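Local coordinates for LPXTG cell wall surface protein (Streptococcus gordonii, PDB 4IGB) that is probably a cell-wall-attached surface adhesin, represented here by its two N-terminal domains, N1 and N2, from a much longer chain, at residues K349-G354 with I390-T395; Q49-N54 with P66-N71; P304-Q309 with K400-G405; E16-T21 with M225-V230; D83-N88 with F111-L116. All coordinates share one frame; numbering follows the deposited sequence.

Starting from the N terminus, contact 4 opens first, at 16-21, and closes only at 225-230, a long loop of the N-terminal domain. Within that loop contact 2 (49-54 with 66-71) closes and is followed by contact 5 (83-88 with 111-116); these two stand in series, their centres about 23 Å apart, in two different antiparallel sheets. The N2 domain repeats the pattern on a smaller scale: contact 3 opens at 304-309 and closes at 400-405, and contact 1 (349-354 with 390-395) opens and closes between those ends. No two contacts cross. Contact 4 joins neighbouring strands of a mixed sheet, contact 1 pairs strands of the N2 sheet, and contact 3 packs two of that domain's connections together.

Contact 1 (K349-G354 with I390-T395); sequences KVESGG and IITYKT
K349 and T392 face each other as an antiparallel hydrogen-bonded pair, with K349 N to T392 O at 3.0 Å and T392 N to K349 O at 2.9 Å. Their side chains run alongside each other: K349 CG, set between its own backbone N and carbonyl carbon (chi1 72°), comes 4.0 Å from T392 CB, and CE also meets the threonine. E351 and I390 form the second such pair, E351 N giving to I390 O at 2.8 Å and I390 N to E351 O at 2.7 Å. On this face a water lies within bonding distance of E351 OE1, I390 O and T392 OG1, the last at 2.6 Å, though it may not serve all three at once. V350 and I391, the non-hydrogen-bonded pair between, point to the buried face, where V350 CG1 lies 4.2 Å from I391 CG1. Outward from this shell, V350 packs on L357, I391 reaches F317 and M335, and I391 also bonds by its backbone to A315. The axes of 349-352 and 390-395 differ by 158° in direction. Strand 389-397 lies between 310-317 and 343-352, an antiparallel part of the mixed sheet of the N2 domain, whose family is grouped with the adhesins.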
# COMPACT_ATOMS: atom_id res chain seq x y z
N LYS B 349 6.97 31.81 10.01
CA LYS B 349 5.63 31.95 10.58
C LYS B 349 4.72 30.90 9.95
O LYS B 349 4.96 30.43 8.84
CB LYS B 349 5.07 33.37 10.36
CG LYS B 349 4.67 33.67 8.92
CD LYS B 349 4.00 35.04 8.78
CE LYS B 349 3.89 35.44 7.30
NZ LYS B 349 3.38 36.85 7.09
N VAL B 350 3.67 30.54 10.68
CA VAL B 350 2.75 29.50 10.26
C VAL B 350 1.33 30.05 10.29
O VAL B 350 0.91 30.60 11.30
CB VAL B 350 2.81 28.30 11.22
CG1 VAL B 350 1.94 27.15 10.72
CG2 VAL B 350 4.27 27.84 11.43
N GLU B 351 0.61 29.93 9.18
CA GLU B 351 -0.76 30.44 9.08
C GLU B 351 -1.67 29.34 8.57
O GLU B 351 -1.24 28.46 7.83
CB GLU B 351 -0.84 31.57 8.06
CG GLU B 351 0.08 32.75 8.32
CD GLU B 351 0.15 33.70 7.14
OE1 GLU B 351 0.70 33.31 6.08
OE2 GLU B 351 -0.35 34.84 7.26
N SER B 352 -2.94 29.41 8.96
CA SER B 352 -3.96 28.53 8.42
C SER B 352 -5.34 29.16 8.60
O SER B 352 -5.66 29.65 9.68
CB SER B 352 -3.93 27.18 9.13
OG SER B 352 -4.80 26.27 8.49
N GLY B 353 -6.13 29.17 7.54
CA GLY B 353 -7.48 29.70 7.62
C GLY B 353 -7.50 31.16 8.02
O GLY B 353 -8.37 31.58 8.78
N GLY B 354 -6.52 31.93 7.54
CA GLY B 354 -6.49 33.36 7.80
C GLY B 354 -6.02 33.74 9.20
O GLY B 354 -5.98 34.91 9.55
N ILE B 390 0.17 27.10 6.03
CA ILE B 390 1.09 27.88 5.22
C ILE B 390 2.28 28.27 6.07
O ILE B 390 2.11 28.94 7.09
CB ILE B 390 0.45 29.19 4.73
CG1 ILE B 390 -0.99 28.97 4.27
CG2 ILE B 390 1.30 29.85 3.66
CD1 ILE B 390 -1.12 27.97 3.19
N ILE B 391 3.47 27.88 5.65
CA ILE B 391 4.66 28.23 6.42
C ILE B 391 5.56 29.11 5.59
O ILE B 391 5.92 28.75 4.46
CB ILE B 391 5.45 27.00 6.87
CG1 ILE B 391 4.54 26.04 7.64
CG2 ILE B 391 6.67 27.42 7.68
CD1 ILE B 391 5.24 24.79 8.06
N THR B 392 5.91 30.26 6.14
CA THR B 392 6.79 31.18 5.44
C THR B 392 8.15 31.25 6.13
O THR B 392 8.24 31.65 7.29
CB THR B 392 6.14 32.57 5.35
OG1 THR B 392 4.85 32.43 4.75
CG2 THR B 392 6.98 33.51 4.50
N TYR B 393 9.20 30.86 5.42
CA TYR B 393 10.55 30.82 5.99
C TYR B 393 11.39 31.97 5.47
O TYR B 393 11.59 32.11 4.26
CB TYR B 393 11.26 29.52 5.60
CG TYR B 393 10.51 28.23 5.87
CD1 TYR B 393 10.73 27.50 7.02
CD2 TYR B 393 9.61 27.72 4.93
CE1 TYR B 393 10.08 26.30 7.24
CE2 TYR B 393 8.95 26.51 5.15
CZ TYR B 393 9.19 25.81 6.31
OH TYR B 393 8.54 24.62 6.54
N LYS B 394 11.90 32.78 6.39
CA LYS B 394 12.82 33.83 6.02
C LYS B 394 14.25 33.33 6.17
O LYS B 394 14.64 32.85 7.23
CB LYS B 394 12.60 35.06 6.92
CG LYS B 394 11.30 35.80 6.68
CD LYS B 394 11.17 37.01 7.61
CE LYS B 394 9.94 37.85 7.28
NZ LYS B 394 9.77 38.99 8.23
N THR B 395 15.02 33.41 5.09
CA THR B 395 16.45 33.13 5.15
C THR B 395 17.22 34.26 4.47
O THR B 395 16.63 35.15 3.86
CB THR B 395 16.82 31.81 4.44
OG1 THR B 395 16.71 31.98 3.02
CG2 THR B 395 15.92 30.67 4.88
O HOH W 1 3.13 31.73 6.59

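Contact 2 (Q49-N54 with P66-N71); sequences QFHLSN and PGEMEN
H51, on the outermost strand 47-53 of an antiparallel sheet in the N-terminal domain, meets E68 on the neighbouring strand 68-75, within a row of polar side chains on one face. Chi1 of -177° puts H51 CG anti to the backbone N; the ring, turned by chi2 of 103°, has M69 O 3.5 Å above its plane and over its centre. H51 NE2 donates to E68 OE1, the ring and carboxylate lying nearly coplanar; the modelled 2.5 Å is very short, so the exact length is doubtful. The other oxygen, E68 OE2, accepts from S53 OG at a similarly doubtful length. From the other ring nitrogen, H51 ND1 makes a weak bond of 3.4 Å to E70 OE1, and E70 OE2 is met on its anti side, somewhat out of the carboxylate plane, by Q49 NE2 at 3.0 Å. E70 thus sits between two donors, and Q49 OE1 turns to K43 NZ. Across the backbone, L52 N points straight at M69 O (2.7 Å, 180°), so that one carbonyl both takes a bond and lies against the imidazole.

The face of F50, L52, M69 and N71 is buried and mostly apolar. N71 CB sits over the F50 ring in a CH-pi contact, 4.2 Å from its centroid, while N71 ND2 is held by E137 and the ring stacks with H162. L52 CB meets M69 CB at 4.2 Å. Together the two segments make the antiparallel edge pair of the six-stranded sheet.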
# COMPACT_ATOMS: atom_id res chain seq x y z
N GLN B 49 1.00 -21.34 -16.92
CA GLN B 49 0.47 -20.01 -17.19
C GLN B 49 -0.22 -19.98 -18.54
O GLN B 49 0.32 -20.48 -19.53
CB GLN B 49 1.59 -18.97 -17.14
CG GLN B 49 1.16 -17.57 -17.53
CD GLN B 49 2.34 -16.62 -17.67
OE1 GLN B 49 3.49 -17.01 -17.48
NE2 GLN B 49 2.05 -15.37 -18.01
N PHE B 50 -1.42 -19.40 -18.59
CA PHE B 50 -2.16 -19.30 -19.83
C PHE B 50 -3.22 -18.20 -19.78
O PHE B 50 -3.74 -17.88 -18.72
CB PHE B 50 -2.81 -20.64 -20.19
CG PHE B 50 -3.70 -21.19 -19.10
CD1 PHE B 50 -5.03 -20.84 -19.04
CD2 PHE B 50 -3.19 -22.06 -18.16
CE1 PHE B 50 -5.85 -21.35 -18.05
CE2 PHE B 50 -4.00 -22.57 -17.16
CZ PHE B 50 -5.33 -22.22 -17.11
N HIS B 51 -3.52 -17.63 -20.94
CA HIS B 51 -4.52 -16.58 -21.04
C HIS B 51 -5.91 -17.20 -21.20
O HIS B 51 -6.08 -18.19 -21.90
CB HIS B 51 -4.22 -15.67 -22.23
CG HIS B 51 -5.17 -14.51 -22.36
ND1 HIS B 51 -4.84 -13.23 -21.98
CD2 HIS B 51 -6.43 -14.45 -22.83
CE1 HIS B 51 -5.86 -12.43 -22.21
NE2 HIS B 51 -6.84 -13.14 -22.73
N LEU B 52 -6.89 -16.60 -20.54
CA LEU B 52 -8.27 -17.07 -20.61
C LEU B 52 -9.18 -15.93 -21.05
O LEU B 52 -9.11 -14.83 -20.52
CB LEU B 52 -8.72 -17.60 -19.25
CG LEU B 52 -9.11 -19.08 -19.18
CD1 LEU B 52 -8.21 -19.92 -20.07
CD2 LEU B 52 -9.08 -19.58 -17.75
N SER B 53 -10.04 -16.20 -22.03
CA SER B 53 -10.96 -15.18 -22.51
C SER B 53 -12.40 -15.56 -22.13
O SER B 53 -12.91 -16.59 -22.55
CB SER B 53 -10.83 -15.02 -24.02
OG SER B 53 -11.67 -13.98 -24.49
N ASN B 54 -13.05 -14.72 -21.34
CA ASN B 54 -14.36 -15.06 -20.79
C ASN B 54 -14.33 -16.41 -20.10
O ASN B 54 -14.99 -17.35 -20.54
CB ASN B 54 -15.44 -15.06 -21.87
CG ASN B 54 -15.39 -13.83 -22.75
OD1 ASN B 54 -15.27 -12.70 -22.25
ND2 ASN B 54 -15.45 -14.04 -24.06
N PRO B 66 -17.15 -12.03 -18.39
CA PRO B 66 -16.33 -11.19 -19.28
C PRO B 66 -15.32 -10.40 -18.44
O PRO B 66 -15.68 -9.98 -17.34
CB PRO B 66 -17.37 -10.25 -19.90
CG PRO B 66 -18.65 -10.39 -19.02
CD PRO B 66 -18.30 -11.29 -17.87
N GLY B 67 -14.09 -10.18 -18.94
CA GLY B 67 -13.67 -10.62 -20.25
C GLY B 67 -12.34 -11.36 -20.31
O GLY B 67 -12.32 -12.55 -20.62
N GLU B 68 -11.23 -10.68 -20.03
CA GLU B 68 -9.90 -11.29 -20.25
C GLU B 68 -9.11 -11.52 -18.96
O GLU B 68 -9.09 -10.68 -18.06
CB GLU B 68 -9.07 -10.49 -21.26
CG GLU B 68 -9.76 -10.28 -22.62
CD GLU B 68 -9.99 -11.56 -23.40
OE1 GLU B 68 -9.18 -12.49 -23.31
OE2 GLU B 68 -10.99 -11.63 -24.14
N MET B 69 -8.46 -12.67 -18.89
CA MET B 69 -7.80 -13.10 -17.66
C MET B 69 -6.46 -13.74 -17.98
O MET B 69 -6.30 -14.42 -19.00
CB MET B 69 -8.67 -14.12 -16.92
CG MET B 69 -7.95 -14.90 -15.83
SD MET B 69 -9.01 -16.10 -14.99
CE MET B 69 -9.99 -15.00 -13.96
N GLU B 70 -5.49 -13.52 -17.10
CA GLU B 70 -4.26 -14.29 -17.16
C GLU B 70 -4.26 -15.20 -15.95
O GLU B 70 -4.33 -14.74 -14.80
CB GLU B 70 -3.03 -13.39 -17.19
CG GLU B 70 -1.72 -14.15 -17.50
CD GLU B 70 -1.59 -14.58 -18.96
OE1 GLU B 70 -2.41 -14.13 -19.80
OE2 GLU B 70 -0.67 -15.35 -19.27
N ASN B 71 -4.20 -16.50 -16.21
CA ASN B 71 -4.40 -17.51 -15.17
C ASN B 71 -3.14 -18.29 -14.87
O ASN B 71 -2.35 -18.58 -15.77
CB ASN B 71 -5.49 -18.50 -15.57
CG ASN B 71 -6.05 -19.23 -14.38
OD1 ASN B 71 -6.36 -20.42 -14.47
ND2 ASN B 71 -6.19 -18.55 -13.24

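Contact 3 (P304-Q309 with K400-G405); sequences PAKDGQ and KVEEKG
V401 and E402 of a short 3-10 segment press against the backbone of A305 to D307. CG1 of V401 takes the crowded position between its own backbone N and carbonyl carbon (chi1 67°), which directs this methyl at the loop, 3.3 Å from K306 C and close to K306 O. CG2 instead approaches A305 CA, at 4.2 Å. The two branches therefore touch successive residues of the same loop.

E402 has CG anti to its carbonyl carbon (chi1 -73°), bringing that methylene 3.1 Å from A305 O. The chain then runs extended, and OE2 accepts from D307 N at 3.0 Å in a straight bond (169°), although the amide comes from above the carboxylate plane. OE2 also passes 3.9 Å from K306 CB, where the two side chains slant across each other; K306 NZ leads off to a weak bond with E434 O.

T397 OG1 bonds K306 O and Q309 N, holding the loop to the end of strand 389-397. A305 centres an inverse gamma turn, and the loop as a whole is the turn of a beta hairpin (295-304 and 310-317) packed on a 3-10 connection between strands of the N2 sheet.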
# COMPACT_ATOMS: atom_id res chain seq x y z
N PRO B 304 21.88 38.46 -6.67
CA PRO B 304 23.33 38.58 -6.78
C PRO B 304 23.99 37.57 -5.86
O PRO B 304 23.51 37.32 -4.75
CB PRO B 304 23.61 40.00 -6.27
CG PRO B 304 22.39 40.38 -5.48
CD PRO B 304 21.26 39.71 -6.18
N ALA B 305 25.10 37.00 -6.32
CA ALA B 305 25.84 36.02 -5.54
C ALA B 305 26.61 36.70 -4.43
O ALA B 305 27.84 36.63 -4.37
CB ALA B 305 26.79 35.24 -6.45
N LYS B 306 25.88 37.37 -3.54
CA LYS B 306 26.49 38.11 -2.44
C LYS B 306 25.89 37.74 -1.10
O LYS B 306 24.74 37.34 -1.03
CB LYS B 306 26.33 39.62 -2.65
CG LYS B 306 27.33 40.24 -3.61
CD LYS B 306 26.64 40.93 -4.77
CE LYS B 306 27.58 41.91 -5.47
NZ LYS B 306 28.91 41.30 -5.77
N ASP B 307 26.68 37.89 -0.05
CA ASP B 307 26.23 37.72 1.33
C ASP B 307 25.03 38.63 1.64
O ASP B 307 24.85 39.67 1.00
CB ASP B 307 27.39 38.05 2.26
CG ASP B 307 27.05 37.84 3.72
OD1 ASP B 307 26.43 36.80 4.03
OD2 ASP B 307 27.39 38.72 4.54
N GLY B 308 24.20 38.23 2.61
CA GLY B 308 23.09 39.05 3.06
C GLY B 308 21.98 39.32 2.04
O GLY B 308 21.39 40.40 2.05
N GLN B 309 21.70 38.36 1.16
CA GLN B 309 20.58 38.49 0.24
C GLN B 309 19.38 37.67 0.75
O GLN B 309 19.46 36.44 0.86
CB GLN B 309 20.95 38.01 -1.16
CG GLN B 309 22.07 38.78 -1.82
CD GLN B 309 21.70 40.22 -2.07
OE1 GLN B 309 22.36 41.12 -1.57
NE2 GLN B 309 20.64 40.44 -2.85
N LYS B 400 29.26 32.17 2.27
CA LYS B 400 29.57 31.02 1.42
C LYS B 400 28.93 31.08 0.05
O LYS B 400 29.32 30.32 -0.85
CB LYS B 400 29.17 29.71 2.09
CG LYS B 400 29.65 29.55 3.50
CD LYS B 400 29.49 28.11 3.95
CE LYS B 400 29.14 28.03 5.42
NZ LYS B 400 29.21 26.64 5.93
N VAL B 401 27.97 31.97 -0.14
CA VAL B 401 27.32 32.09 -1.44
C VAL B 401 28.34 32.57 -2.45
O VAL B 401 28.28 32.21 -3.63
CB VAL B 401 26.11 33.06 -1.42
CG1 VAL B 401 26.57 34.49 -1.19
CG2 VAL B 401 25.33 32.97 -2.72
N GLU B 402 29.28 33.38 -1.97
CA GLU B 402 30.29 33.99 -2.82
C GLU B 402 31.36 32.97 -3.20
O GLU B 402 32.18 33.21 -4.08
CB GLU B 402 30.91 35.21 -2.14
CG GLU B 402 29.96 36.42 -2.10
CD GLU B 402 30.33 37.45 -1.04
OE1 GLU B 402 31.44 37.34 -0.46
OE2 GLU B 402 29.51 38.36 -0.78
N GLU B 403 31.31 31.82 -2.52
CA GLU B 403 32.17 30.69 -2.87
C GLU B 403 31.44 29.79 -3.85
O GLU B 403 30.45 29.15 -3.50
CB GLU B 403 32.57 29.92 -1.61
CG GLU B 403 33.36 30.74 -0.62
CD GLU B 403 33.77 29.94 0.59
OE1 GLU B 403 32.99 29.07 1.03
OE2 GLU B 403 34.90 30.17 1.09
N LYS B 404 31.95 29.74 -5.08
CA LYS B 404 31.33 28.99 -6.16
C LYS B 404 32.09 27.68 -6.42
O LYS B 404 33.07 27.66 -7.18
CB LYS B 404 31.25 29.84 -7.43
CG LYS B 404 30.15 29.45 -8.41
CD LYS B 404 30.61 29.65 -9.87
CE LYS B 404 29.45 29.62 -10.87
NZ LYS B 404 29.90 29.84 -12.28
N GLY B 405 31.64 26.60 -5.79
CA GLY B 405 30.48 26.64 -4.91
C GLY B 405 29.23 27.07 -5.64
O GLY B 405 28.63 28.10 -5.32

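Contact 4 (E16-T21 with M225-V230); sequences EIKNGT and MNNANV
K18 reaches across M225 and N227 with nearly every atom of its side chain. CB lies 4.0 Å from M225 O. CG, anti to the backbone N (chi1 176°), meets N227 OD1 at 3.4 Å, and CD passes over N227 CA at 3.8 Å. A bend at chi3 (-63°) then carries CE to M225 SD, 3.9 Å away, and the tip NZ gives to a water at 2.7 Å; that water donates in turn to N227 O and N229 O, joining the ammonium to the carbonyls of the turn beyond the strand.

Alongside, the backbones pair in parallel: M225 N bonds I17 O at 2.8 Å, N19 N bonds M225 O, and N227 N bonds N19 O. This pairing belongs to the mixed sheet of the N-terminal domain, in which strand 14-19 lies between 220-226 and strand 3-7, the latter probably part of the expression tag.

After the strands separate, asparagines take over. N226 ND2 donates to T21 O at 2.8 Å, with the oxygen in its amide plane but the nitrogen above the carbonyl plane. N226 OD1 accepts from A228 N, an Asx turn at the start of the type I turn from N226 to N229, and N19 OD1 makes another Asx turn with T21 N. N227 OD1 takes a water that also donates to K18 O, at 3.3 Å, while N227 ND2 bonds P1 O of the N-terminal tag.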
# COMPACT_ATOMS: atom_id res chain seq x y z
N GLU B 16 -3.68 0.08 16.01
CA GLU B 16 -4.85 -0.65 15.57
C GLU B 16 -6.10 0.13 15.95
O GLU B 16 -6.32 0.42 17.13
CB GLU B 16 -4.90 -2.05 16.19
CG GLU B 16 -3.83 -3.00 15.71
CD GLU B 16 -4.03 -4.40 16.25
OE1 GLU B 16 -4.33 -4.52 17.45
OE2 GLU B 16 -3.87 -5.38 15.49
N ILE B 17 -6.90 0.47 14.95
CA ILE B 17 -8.08 1.30 15.15
C ILE B 17 -9.35 0.60 14.70
O ILE B 17 -9.35 -0.08 13.68
CB ILE B 17 -7.99 2.61 14.37
CG1 ILE B 17 -6.84 3.46 14.89
CG2 ILE B 17 -9.29 3.41 14.50
CD1 ILE B 17 -6.73 4.75 14.16
N LYS B 18 -10.41 0.76 15.47
CA LYS B 18 -11.74 0.34 15.04
C LYS B 18 -12.70 1.50 15.29
O LYS B 18 -12.78 2.02 16.40
CB LYS B 18 -12.21 -0.90 15.80
CG LYS B 18 -13.63 -1.31 15.44
CD LYS B 18 -14.10 -2.54 16.20
CE LYS B 18 -13.26 -3.75 15.86
NZ LYS B 18 -13.66 -4.93 16.66
N ASN B 19 -13.41 1.91 14.25
CA ASN B 19 -14.29 3.07 14.35
C ASN B 19 -15.37 3.01 13.28
O ASN B 19 -15.56 1.97 12.65
CB ASN B 19 -13.48 4.36 14.25
CG ASN B 19 -12.77 4.50 12.91
OD1 ASN B 19 -13.16 3.88 11.93
ND2 ASN B 19 -11.74 5.33 12.86
N GLY B 20 -16.07 4.13 13.07
CA GLY B 20 -17.21 4.16 12.17
C GLY B 20 -16.88 4.43 10.72
O GLY B 20 -17.75 4.44 9.85
N THR B 21 -15.60 4.63 10.44
CA THR B 21 -15.16 4.88 9.07
C THR B 21 -15.65 3.80 8.10
O THR B 21 -15.52 2.61 8.37
CB THR B 21 -13.63 5.01 8.99
OG1 THR B 21 -13.25 6.26 9.58
CG2 THR B 21 -13.17 4.98 7.55
N MET B 225 -10.10 -1.12 11.18
CA MET B 225 -11.32 -1.90 11.04
C MET B 225 -12.52 -1.01 11.25
O MET B 225 -12.44 0.01 11.92
CB MET B 225 -11.41 -3.00 12.09
CG MET B 225 -10.59 -4.22 11.83
SD MET B 225 -10.92 -5.40 13.14
CE MET B 225 -9.95 -6.81 12.55
N ASN B 226 -13.64 -1.41 10.68
CA ASN B 226 -14.91 -0.77 10.97
C ASN B 226 -15.55 -1.50 12.15
O ASN B 226 -15.31 -2.71 12.36
CB ASN B 226 -15.80 -0.80 9.73
CG ASN B 226 -17.20 -0.26 9.99
OD1 ASN B 226 -18.08 -1.01 10.39
ND2 ASN B 226 -17.42 1.03 9.74
N ASN B 227 -16.32 -0.76 12.94
CA ASN B 227 -17.01 -1.30 14.12
C ASN B 227 -17.73 -2.63 13.87
O ASN B 227 -17.87 -3.45 14.78
CB ASN B 227 -18.00 -0.28 14.68
CG ASN B 227 -17.30 0.88 15.37
OD1 ASN B 227 -16.31 0.69 16.09
ND2 ASN B 227 -17.82 2.09 15.17
N ALA B 228 -18.17 -2.84 12.64
CA ALA B 228 -18.99 -4.02 12.34
C ALA B 228 -18.16 -5.25 11.97
O ALA B 228 -18.71 -6.30 11.66
CB ALA B 228 -19.99 -3.70 11.23
N ASN B 229 -16.84 -5.12 12.01
CA ASN B 229 -15.98 -6.25 11.68
C ASN B 229 -16.24 -7.49 12.55
O ASN B 229 -16.35 -7.38 13.77
CB ASN B 229 -14.51 -5.84 11.81
CG ASN B 229 -13.58 -6.87 11.22
OD1 ASN B 229 -13.36 -7.93 11.81
ND2 ASN B 229 -13.06 -6.58 10.04
N VAL B 230 -16.31 -8.66 11.91
CA VAL B 230 -16.61 -9.92 12.59
C VAL B 230 -15.52 -10.96 12.39
O VAL B 230 -15.69 -12.12 12.75
CB VAL B 230 -17.92 -10.55 12.07
CG1 VAL B 230 -19.11 -9.60 12.26
CG2 VAL B 230 -17.77 -10.97 10.62
O HOH W 2 -16.13 -5.45 15.77
O HOH W 3 -14.93 0.67 18.44
O HOH W 4 -19.77 2.34 10.23

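Contact 5 (D83-N88 with F111-L116); sequences DQVFEN and FNKVTL
Strand segments 84-86 and 111-116 run antiparallel, their axes 4.7 Å apart and 166° in direction, as parts of the two arms of the long beta hairpin 84-100 and 103-118. Q84 with L116 and F86 with V114 are the hydrogen-bonded pairs here, each bonded both ways. Near the far end, N88 N donates to N112 O at 2.8 Å from above the carbonyl plane. N112 and K113 together face D175, forming a classic beta bulge on the side of strand 170-182.

On the face carrying F86, V114 and L116, which L74 of strand 68-75 covers, F86 CE1 packs against L116 CD2 at 3.4 Å, the two side chains crossing at a slant. V114 O lies in the plane of the F86 ring, at its edge, 3.7 Å from CD1.

The other face is more exposed. V85 places CG1 anti to its backbone N (chi1 178°), against K113 CD at 3.9 Å, while V85 CG2 meets T115 CG2 at 4.0 Å. K113 bends at chi3, and its NZ stays 5.3 Å from E87 OE1. A water lies between them, donating to E87 OE1 at 2.7 Å and accepting a weak bond from K113 NZ.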
# COMPACT_ATOMS: atom_id res chain seq x y z
N ASP B 83 0.46 -33.34 1.03
CA ASP B 83 0.79 -31.94 0.85
C ASP B 83 1.92 -31.80 -0.16
O ASP B 83 2.82 -32.62 -0.22
CB ASP B 83 1.18 -31.30 2.18
CG ASP B 83 0.03 -31.25 3.15
OD1 ASP B 83 -1.10 -31.62 2.75
OD2 ASP B 83 0.23 -30.82 4.31
N GLN B 84 1.84 -30.76 -0.98
CA GLN B 84 2.90 -30.48 -1.93
C GLN B 84 3.30 -29.01 -1.88
O GLN B 84 2.46 -28.13 -1.94
CB GLN B 84 2.50 -30.92 -3.34
CG GLN B 84 2.23 -32.42 -3.43
CD GLN B 84 1.80 -32.89 -4.80
OE1 GLN B 84 1.01 -33.82 -4.92
NE2 GLN B 84 2.33 -32.26 -5.84
N VAL B 85 4.61 -28.77 -1.75
CA VAL B 85 5.15 -27.45 -1.53
C VAL B 85 5.85 -26.92 -2.77
O VAL B 85 6.68 -27.59 -3.37
CB VAL B 85 6.18 -27.46 -0.38
CG1 VAL B 85 6.78 -26.08 -0.18
CG2 VAL B 85 5.54 -27.97 0.90
N PHE B 86 5.50 -25.69 -3.15
CA PHE B 86 6.10 -25.05 -4.32
C PHE B 86 6.79 -23.75 -3.88
O PHE B 86 6.13 -22.74 -3.59
CB PHE B 86 5.02 -24.82 -5.40
CG PHE B 86 4.31 -26.08 -5.82
CD1 PHE B 86 3.23 -26.55 -5.11
CD2 PHE B 86 4.77 -26.82 -6.91
CE1 PHE B 86 2.59 -27.72 -5.48
CE2 PHE B 86 4.14 -28.01 -7.28
CZ PHE B 86 3.04 -28.45 -6.57
N GLU B 87 8.12 -23.82 -3.80
CA GLU B 87 8.97 -22.69 -3.43
C GLU B 87 9.12 -21.74 -4.60
O GLU B 87 9.32 -22.16 -5.75
CB GLU B 87 10.37 -23.19 -3.02
CG GLU B 87 10.35 -24.03 -1.76
CD GLU B 87 11.71 -24.66 -1.40
OE1 GLU B 87 11.80 -25.17 -0.27
OE2 GLU B 87 12.66 -24.66 -2.23
N ASN B 88 9.01 -20.44 -4.31
CA ASN B 88 9.19 -19.41 -5.32
C ASN B 88 8.68 -19.77 -6.70
O ASN B 88 9.45 -19.78 -7.67
CB ASN B 88 10.68 -19.05 -5.42
CG ASN B 88 11.17 -18.31 -4.20
OD1 ASN B 88 11.94 -18.84 -3.40
ND2 ASN B 88 10.71 -17.08 -4.04
N PHE B 111 5.54 -14.56 -5.23
CA PHE B 111 5.06 -15.72 -4.49
C PHE B 111 6.27 -16.41 -3.91
O PHE B 111 7.02 -17.07 -4.62
CB PHE B 111 4.23 -16.65 -5.38
CG PHE B 111 2.87 -16.12 -5.69
CD1 PHE B 111 2.70 -15.12 -6.64
CD2 PHE B 111 1.76 -16.58 -4.99
CE1 PHE B 111 1.45 -14.61 -6.91
CE2 PHE B 111 0.49 -16.06 -5.26
CZ PHE B 111 0.34 -15.07 -6.23
N ASN B 112 6.47 -16.24 -2.61
CA ASN B 112 7.62 -16.84 -1.94
C ASN B 112 7.41 -18.32 -1.81
O ASN B 112 8.35 -19.10 -1.91
CB ASN B 112 7.78 -16.22 -0.56
CG ASN B 112 7.87 -14.70 -0.63
OD1 ASN B 112 8.72 -14.15 -1.35
ND2 ASN B 112 6.97 -14.02 0.07
N LYS B 113 6.16 -18.71 -1.59
CA LYS B 113 5.82 -20.11 -1.43
C LYS B 113 4.32 -20.28 -1.57
O LYS B 113 3.53 -19.46 -1.09
CB LYS B 113 6.28 -20.63 -0.06
CG LYS B 113 5.95 -22.10 0.17
CD LYS B 113 6.35 -22.58 1.56
CE LYS B 113 7.87 -22.71 1.67
NZ LYS B 113 8.31 -22.96 3.08
N VAL B 114 3.93 -21.34 -2.26
CA VAL B 114 2.54 -21.79 -2.23
C VAL B 114 2.57 -23.24 -1.81
O VAL B 114 3.29 -24.05 -2.38
CB VAL B 114 1.86 -21.64 -3.61
CG1 VAL B 114 0.41 -22.22 -3.58
CG2 VAL B 114 1.88 -20.18 -4.07
N THR B 115 1.80 -23.56 -0.78
CA THR B 115 1.69 -24.92 -0.29
C THR B 115 0.29 -25.45 -0.57
O THR B 115 -0.71 -24.83 -0.17
CB THR B 115 1.94 -25.00 1.24
OG1 THR B 115 3.20 -24.41 1.57
CG2 THR B 115 1.90 -26.45 1.72
N LEU B 116 0.22 -26.57 -1.27
CA LEU B 116 -1.03 -27.28 -1.53
C LEU B 116 -1.25 -28.30 -0.42
O LEU B 116 -0.46 -29.23 -0.27
CB LEU B 116 -0.97 -28.00 -2.88
CG LEU B 116 -1.42 -27.27 -4.16
CD1 LEU B 116 -1.16 -25.77 -4.11
CD2 LEU B 116 -0.80 -27.88 -5.41
O HOH W 5 10.10 -25.42 1.84